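PDB 2V0P: type 2A phosphatase-associated protein 42 from Saccharomyces cerevisiae, which associates with type 2A phosphatase catalytic subunits, inhibits the phosphatase SIT4 and negatively regulates TOR signalling in response to the nitrogen source. Local coordinates for residues 98-103 / 223-228; 106-111 / 139-144. All coordinates share one frame; numbering follows the deposited sequence.

From the N terminus the chain passes through helices 4-19, 29-52 and 75-83 before entering helix 93-120, which supplies the first segment of both contacts. Contact 2 closes the shorter loop: after helix 126-133 the chain returns, and residues 139-144 settle against 106-111, leading into helix 143-146. Contact 1 encloses 119 residues between its segments and closes only when helix 199-231 comes back beside residues 98-103, so contact 2 is nested inside it. The centres lie 11 Å apart, and the two contacts meet where Leu143 packs on Leu223, Phe224 and Glu227. Together they tie helix 93-120 to the C-terminal helix and to an intervening connection within this all-helical N-terminal domain.

Contact 1. Residues 98-103 / 223-228; sequences SMKLIY and LFECEM. With ZN (zinc ion), chain D.
Leu101 of helix 93-120 leans across to Cys226 of helix 199-231, while the preceding residue, Lys100, reaches toward Glu225 along the adjacent flank of the helix. CD2 of Leu101 does the touching, 3.7 Å from the carbonyl oxygen of Cys226 and 3.9 Å from its SG. With SG anti to the backbone N (chi1 -169°), the sulfur of Cys226 binds a zinc ion, the SG-zinc bond being 2.3 Å long; the leucine methyl therefore packs beside a metal ligand. Lys100 and Glu225 meet at a slant, the lysine bent at chi2 (77°) and the glutamate extended. Lys100 CE lies 3.7 Å from Glu225 OE2, but NZ stays 4.5 Å from that oxygen, too far for a salt bridge. A water fills the role of intermediary, accepting from Lys100 NZ at 3.0 Å and lying 2.8 Å from Glu225 OE2. Stronger partners hold both ends: Lys100 NZ also bonds to the carbonyls of Ser84 and Arg86, and Glu225 OE1 to Gln221. Leu104 of helix 93-120 and Leu229 of helix 199-231 extend the seam between these two roughly antiparallel helices of the TPR-like fold, and Phe224 packs on Leu161 of the second subunit.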
loop_
_atom_site.group_PDB
_atom_site.type_symbol
_atom_site.label_atom_id
_atom_site.label_comp_id
_atom_site.label_asym_id
_atom_site.label_seq_id
_atom_site.Cartn_x
_atom_site.Cartn_y
_atom_site.Cartn_z
ATOM N N SER A 98 -2.226 10.684 -14.713
ATOM C CA SER A 98 -3.677 10.702 -14.607
ATOM C C SER A 98 -4.311 9.588 -15.469
ATOM O O SER A 98 -5.193 8.907 -15.022
ATOM C CB SER A 98 -4.236 12.052 -15.015
ATOM O OG SER A 98 -3.814 13.088 -14.118
HETATM N N MSE A 99 -3.839 9.450 -16.696
HETATM C CA MSE A 99 -4.243 8.358 -17.613
HETATM C C MSE A 99 -4.112 6.977 -16.937
HETATM O O MSE A 99 -4.999 6.156 -17.025
HETATM C CB MSE A 99 -3.421 8.402 -18.897
HETATM C CG MSE A 99 -4.057 9.126 -20.061
HETATM SE SE MSE A 99 -5.923 8.601 -20.437
HETATM C CE MSE A 99 -5.982 6.735 -20.275
ATOM N N LYS A 100 -3.017 6.730 -16.232
ATOM C CA LYS A 100 -2.871 5.464 -15.519
ATOM C C LYS A 100 -4.046 5.168 -14.601
ATOM O O LYS A 100 -4.491 4.048 -14.555
ATOM C CB LYS A 100 -1.524 5.343 -14.775
ATOM C CG LYS A 100 -1.293 3.927 -14.217
ATOM C CD LYS A 100 -0.868 2.949 -15.299
ATOM C CE LYS A 100 -0.785 1.549 -14.720
ATOM N NZ LYS A 100 -0.995 0.534 -15.805
ATOM N N LEU A 101 -4.563 6.179 -13.939
ATOM C CA LEU A 101 -5.659 6.028 -12.999
ATOM C C LEU A 101 -6.907 5.672 -13.749
ATOM O O LEU A 101 -7.684 4.815 -13.320
ATOM C CB LEU A 101 -5.880 7.314 -12.211
ATOM C CG LEU A 101 -4.710 7.892 -11.365
ATOM C CD1 LEU A 101 -5.227 8.962 -10.564
ATOM C CD2 LEU A 101 -4.079 6.828 -10.538
ATOM N N ILE A 102 -7.085 6.327 -14.903
ATOM C CA ILE A 102 -8.181 5.974 -15.793
ATOM C C ILE A 102 -8.129 4.483 -16.242
ATOM O O ILE A 102 -9.095 3.816 -16.078
ATOM C CB ILE A 102 -8.246 6.900 -16.993
ATOM C CG1 ILE A 102 -8.845 8.206 -16.560
ATOM C CG2 ILE A 102 -9.144 6.231 -18.129
ATOM C CD1 ILE A 102 -8.541 9.363 -17.508
ATOM N N TYR A 103 -7.015 4.005 -16.776
ATOM C CA TYR A 103 -6.794 2.619 -17.031
ATOM C C TYR A 103 -7.152 1.683 -15.857
ATOM O O TYR A 103 -7.873 0.687 -16.064
ATOM C CB TYR A 103 -5.368 2.339 -17.531
ATOM C CG TYR A 103 -5.060 3.057 -18.845
ATOM C CD1 TYR A 103 -6.028 3.219 -19.839
ATOM C CD2 TYR A 103 -3.811 3.632 -19.054
ATOM C CE1 TYR A 103 -5.716 3.895 -21.061
ATOM C CE2 TYR A 103 -3.514 4.313 -20.244
ATOM C CZ TYR A 103 -4.445 4.456 -21.214
ATOM O OH TYR A 103 -4.078 5.158 -22.367
ATOM N N LEU A 223 -7.001 -1.520 -7.180
ATOM C CA LEU A 223 -7.536 -0.545 -6.322
ATOM C C LEU A 223 -6.400 0.023 -5.444
ATOM O O LEU A 223 -6.269 1.177 -5.370
ATOM C CB LEU A 223 -8.624 -1.162 -5.449
ATOM C CG LEU A 223 -9.942 -1.389 -6.211
ATOM C CD1 LEU A 223 -11.026 -1.841 -5.223
ATOM C CD2 LEU A 223 -10.363 -0.135 -6.903
ATOM N N PHE A 224 -5.563 -0.832 -4.911
ATOM C CA PHE A 224 -4.424 -0.399 -4.095
ATOM C C PHE A 224 -3.439 0.425 -4.900
ATOM O O PHE A 224 -3.039 1.513 -4.465
ATOM C CB PHE A 224 -3.699 -1.588 -3.556
ATOM C CG PHE A 224 -2.683 -1.201 -2.530
ATOM C CD1 PHE A 224 -3.099 -0.736 -1.303
ATOM C CD2 PHE A 224 -1.331 -1.238 -2.820
ATOM C CE1 PHE A 224 -2.149 -0.373 -0.310
ATOM C CE2 PHE A 224 -0.380 -0.851 -1.840
ATOM C CZ PHE A 224 -0.804 -0.450 -0.605
ATOM N N GLU A 225 -3.055 -0.099 -6.074
ATOM C CA GLU A 225 -2.166 0.573 -6.993
ATOM C C GLU A 225 -2.745 1.915 -7.369
ATOM O O GLU A 225 -2.031 2.935 -7.265
ATOM C CB GLU A 225 -1.894 -0.275 -8.224
ATOM C CG GLU A 225 -0.694 0.146 -9.081
ATOM C CD GLU A 225 -0.582 -0.727 -10.323
ATOM O OE1 GLU A 225 -0.721 -1.963 -10.197
ATOM O OE2 GLU A 225 -0.362 -0.189 -11.437
ATOM N N CYS A 226 -4.036 1.960 -7.718
ATOM C CA CYS A 226 -4.669 3.242 -8.018
ATOM C C CYS A 226 -4.606 4.293 -6.879
ATOM O O CYS A 226 -4.251 5.457 -7.078
ATOM C CB CYS A 226 -6.107 3.039 -8.400
ATOM S SG CYS A 226 -6.808 4.541 -9.065
ATOM N N GLU A 227 -5.000 3.876 -5.694
ATOM C CA GLU A 227 -4.933 4.741 -4.551
ATOM C C GLU A 227 -3.499 5.249 -4.287
ATOM O O GLU A 227 -3.300 6.428 -3.983
ATOM C CB GLU A 227 -5.486 4.032 -3.353
ATOM C CG GLU A 227 -6.980 3.823 -3.403
ATOM C CD GLU A 227 -7.489 2.975 -2.238
ATOM O OE1 GLU A 227 -7.080 3.217 -1.075
ATOM O OE2 GLU A 227 -8.301 2.058 -2.498
HETATM N N MSE A 228 -2.506 4.392 -4.466
HETATM C CA MSE A 228 -1.123 4.777 -4.218
HETATM C C MSE A 228 -0.638 5.823 -5.220
HETATM O O MSE A 228 -0.113 6.827 -4.807
HETATM C CB MSE A 228 -0.184 3.561 -4.157
HETATM C CG MSE A 228 -0.574 2.603 -3.089
HETATM SE SE MSE A 228 -0.091 3.306 -1.323
HETATM C CE MSE A 228 -1.797 3.984 -0.627
HETATM ZN ZN ZN D . -8.996 3.893 -9.049
HETATM O O HOH W 1 -0.782 -1.624 -13.795
#

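Contact 2. Residues 106-111 / 139-144; sequences KSVESF and YNPQLS
The 2.9 Å backbone hydrogen bond from Phe111 N to Ser107 O belongs to the helical turn that presents Val108 and Glu109 to Pro141 and Tyr139. This turn is part of helix 93-120 in the tetratricopeptide repeat-like, all-helical domain, and the opposing residues are an irregular connection leading into helix 143-146. Two separate side-chain pairs make the contact. In the first, Val108 points its side chain at the proline: CG1, anti to the backbone N (chi1 174°), meets Pro141 CG at 3.7 Å, and the two side chains run past one another in opposing senses. This is plain apolar packing of one methyl against one ring carbon. Val108 is buried, and its side chain lies about 6 Å from the zinc ion bound by Cys226.

The second pair is more exposed. Glu109 extends outward until OE2 stands at the edge of the Tyr139 ring, near the ring plane and 3.7 Å from CE1. Carboxylate and ring are turned almost perpendicular, with their planes 81° apart, and the carboxyl carbon CD also comes within 4.0 Å of Tyr139 CD1. Such an edge approach probably sets the negative oxygen against the weakly positive rim of C-H bonds. An alanine here, lacking the extended chain and its carboxylate, is likely to leave that edge of the tyrosine ring without its polar neighbour and freer to shift.

Around these pairs, Asn222 of helix 199-231 touches Val108, and Phe135 touches Pro141. Asp137 OD1 accepts a hydrogen bond from Tyr139 N, anchoring the start of the connection. Beyond the proline, Gln142 folds back so that its NE2 donates a weak but fairly straight hydrogen bond to Asn140 O, 3.5 Å long with an N-H...O angle of 164°.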
loop_
_atom_site.group_PDB
_atom_site.type_symbol
_atom_site.label_atom_id
_atom_site.label_comp_id
_atom_site.label_asym_id
_atom_site.label_seq_id
_atom_site.Cartn_x
_atom_site.Cartn_y
_atom_site.Cartn_z
ATOM N N LYS A 106 -10.924 1.695 -15.359
ATOM C CA LYS A 106 -11.525 0.915 -16.468
ATOM C C LYS A 106 -11.267 -0.596 -16.364
ATOM O O LYS A 106 -12.171 -1.359 -16.600
ATOM C CB LYS A 106 -11.029 1.452 -17.804
ATOM C CG LYS A 106 -11.514 2.832 -18.134
ATOM C CD LYS A 106 -13.037 2.946 -18.082
ATOM C CE LYS A 106 -13.520 4.034 -19.034
ATOM N NZ LYS A 106 -14.844 4.591 -18.620
ATOM N N SER A 107 -10.051 -1.009 -16.021
ATOM C CA SER A 107 -9.745 -2.388 -15.714
ATOM C C SER A 107 -10.697 -2.976 -14.642
ATOM O O SER A 107 -11.356 -3.973 -14.898
ATOM C CB SER A 107 -8.291 -2.530 -15.270
ATOM O OG SER A 107 -8.059 -3.829 -14.777
ATOM N N VAL A 108 -10.761 -2.326 -13.460
ATOM C CA VAL A 108 -11.679 -2.680 -12.412
ATOM C C VAL A 108 -13.150 -2.721 -12.864
ATOM O O VAL A 108 -13.841 -3.686 -12.540
ATOM C CB VAL A 108 -11.456 -1.862 -11.124
ATOM C CG1 VAL A 108 -12.529 -2.144 -10.104
ATOM C CG2 VAL A 108 -10.011 -2.130 -10.558
ATOM N N GLU A 109 -13.613 -1.728 -13.649
ATOM C CA GLU A 109 -14.953 -1.769 -14.166
ATOM C C GLU A 109 -15.170 -3.065 -14.991
ATOM O O GLU A 109 -16.177 -3.709 -14.777
ATOM C CB GLU A 109 -15.293 -0.549 -14.994
ATOM C CG GLU A 109 -16.734 -0.357 -15.271
ATOM C CD GLU A 109 -17.039 1.047 -15.772
ATOM O OE1 GLU A 109 -16.271 1.989 -15.432
ATOM O OE2 GLU A 109 -18.058 1.217 -16.492
ATOM N N SER A 110 -14.259 -3.383 -15.900
ATOM C CA SER A 110 -14.368 -4.584 -16.704
ATOM C C SER A 110 -14.422 -5.823 -15.806
ATOM O O SER A 110 -15.230 -6.715 -16.024
ATOM C CB SER A 110 -13.246 -4.744 -17.714
ATOM O OG SER A 110 -13.412 -3.882 -18.778
ATOM N N PHE A 111 -13.537 -5.873 -14.833
ATOM C CA PHE A 111 -13.513 -6.994 -13.876
ATOM C C PHE A 111 -14.859 -7.128 -13.191
ATOM O O PHE A 111 -15.335 -8.224 -13.027
ATOM C CB PHE A 111 -12.350 -6.829 -12.863
ATOM C CG PHE A 111 -11.016 -7.269 -13.385
ATOM C CD1 PHE A 111 -10.835 -8.553 -13.883
ATOM C CD2 PHE A 111 -9.905 -6.424 -13.298
ATOM C CE1 PHE A 111 -9.626 -8.977 -14.371
ATOM C CE2 PHE A 111 -8.689 -6.831 -13.788
ATOM C CZ PHE A 111 -8.533 -8.143 -14.341
ATOM N N TYR A 139 -19.914 0.948 -9.172
ATOM C CA TYR A 139 -19.043 1.706 -10.065
ATOM C C TYR A 139 -17.983 2.505 -9.334
ATOM O O TYR A 139 -17.057 3.013 -9.964
ATOM C CB TYR A 139 -19.868 2.614 -10.986
ATOM C CG TYR A 139 -20.665 1.821 -11.996
ATOM C CD1 TYR A 139 -20.044 1.274 -13.124
ATOM C CD2 TYR A 139 -22.027 1.586 -11.808
ATOM C CE1 TYR A 139 -20.764 0.526 -14.050
ATOM C CE2 TYR A 139 -22.761 0.841 -12.732
ATOM C CZ TYR A 139 -22.122 0.316 -13.847
ATOM O OH TYR A 139 -22.836 -0.427 -14.761
ATOM N N ASN A 140 -18.115 2.608 -8.009
ATOM C CA ASN A 140 -17.052 3.156 -7.150
ATOM C C ASN A 140 -16.621 2.148 -6.062
ATOM O O ASN A 140 -16.826 2.392 -4.885
ATOM C CB ASN A 140 -17.494 4.497 -6.538
ATOM C CG ASN A 140 -16.346 5.255 -5.854
ATOM O OD1 ASN A 140 -15.160 4.960 -6.071
ATOM N ND2 ASN A 140 -16.702 6.241 -5.025
ATOM N N PRO A 141 -15.989 1.038 -6.452
ATOM C CA PRO A 141 -15.731 -0.026 -5.482
ATOM C C PRO A 141 -14.538 0.358 -4.605
ATOM O O PRO A 141 -13.586 0.976 -5.088
ATOM C CB PRO A 141 -15.336 -1.199 -6.348
ATOM C CG PRO A 141 -14.756 -0.573 -7.575
ATOM C CD PRO A 141 -15.400 0.741 -7.767
ATOM N N GLN A 142 -14.598 -0.033 -3.343
ATOM C CA GLN A 142 -13.621 0.391 -2.341
ATOM C C GLN A 142 -12.889 -0.829 -1.786
ATOM O O GLN A 142 -13.500 -1.838 -1.461
ATOM C CB GLN A 142 -14.330 1.135 -1.209
ATOM C CG GLN A 142 -15.050 2.380 -1.615
ATOM C CD GLN A 142 -14.093 3.483 -1.990
ATOM O OE1 GLN A 142 -13.298 3.941 -1.163
ATOM N NE2 GLN A 142 -14.160 3.923 -3.236
ATOM N N LEU A 143 -11.572 -0.723 -1.710
ATOM C CA LEU A 143 -10.705 -1.753 -1.143
ATOM C C LEU A 143 -11.089 -2.050 0.293
ATOM O O LEU A 143 -10.870 -3.149 0.800
ATOM C CB LEU A 143 -9.246 -1.294 -1.265
ATOM C CG LEU A 143 -8.050 -2.213 -1.085
ATOM C CD1 LEU A 143 -8.060 -3.334 -2.018
ATOM C CD2 LEU A 143 -6.798 -1.362 -1.316
ATOM N N SER A 144 -11.717 -1.081 0.940
ATOM C CA SER A 144 -12.251 -1.299 2.275
ATOM C C SER A 144 -13.512 -2.183 2.325
ATOM O O SER A 144 -13.928 -2.559 3.411
ATOM C CB SER A 144 -12.479 0.041 2.993
ATOM O OG SER A 144 -12.881 1.064 2.090
#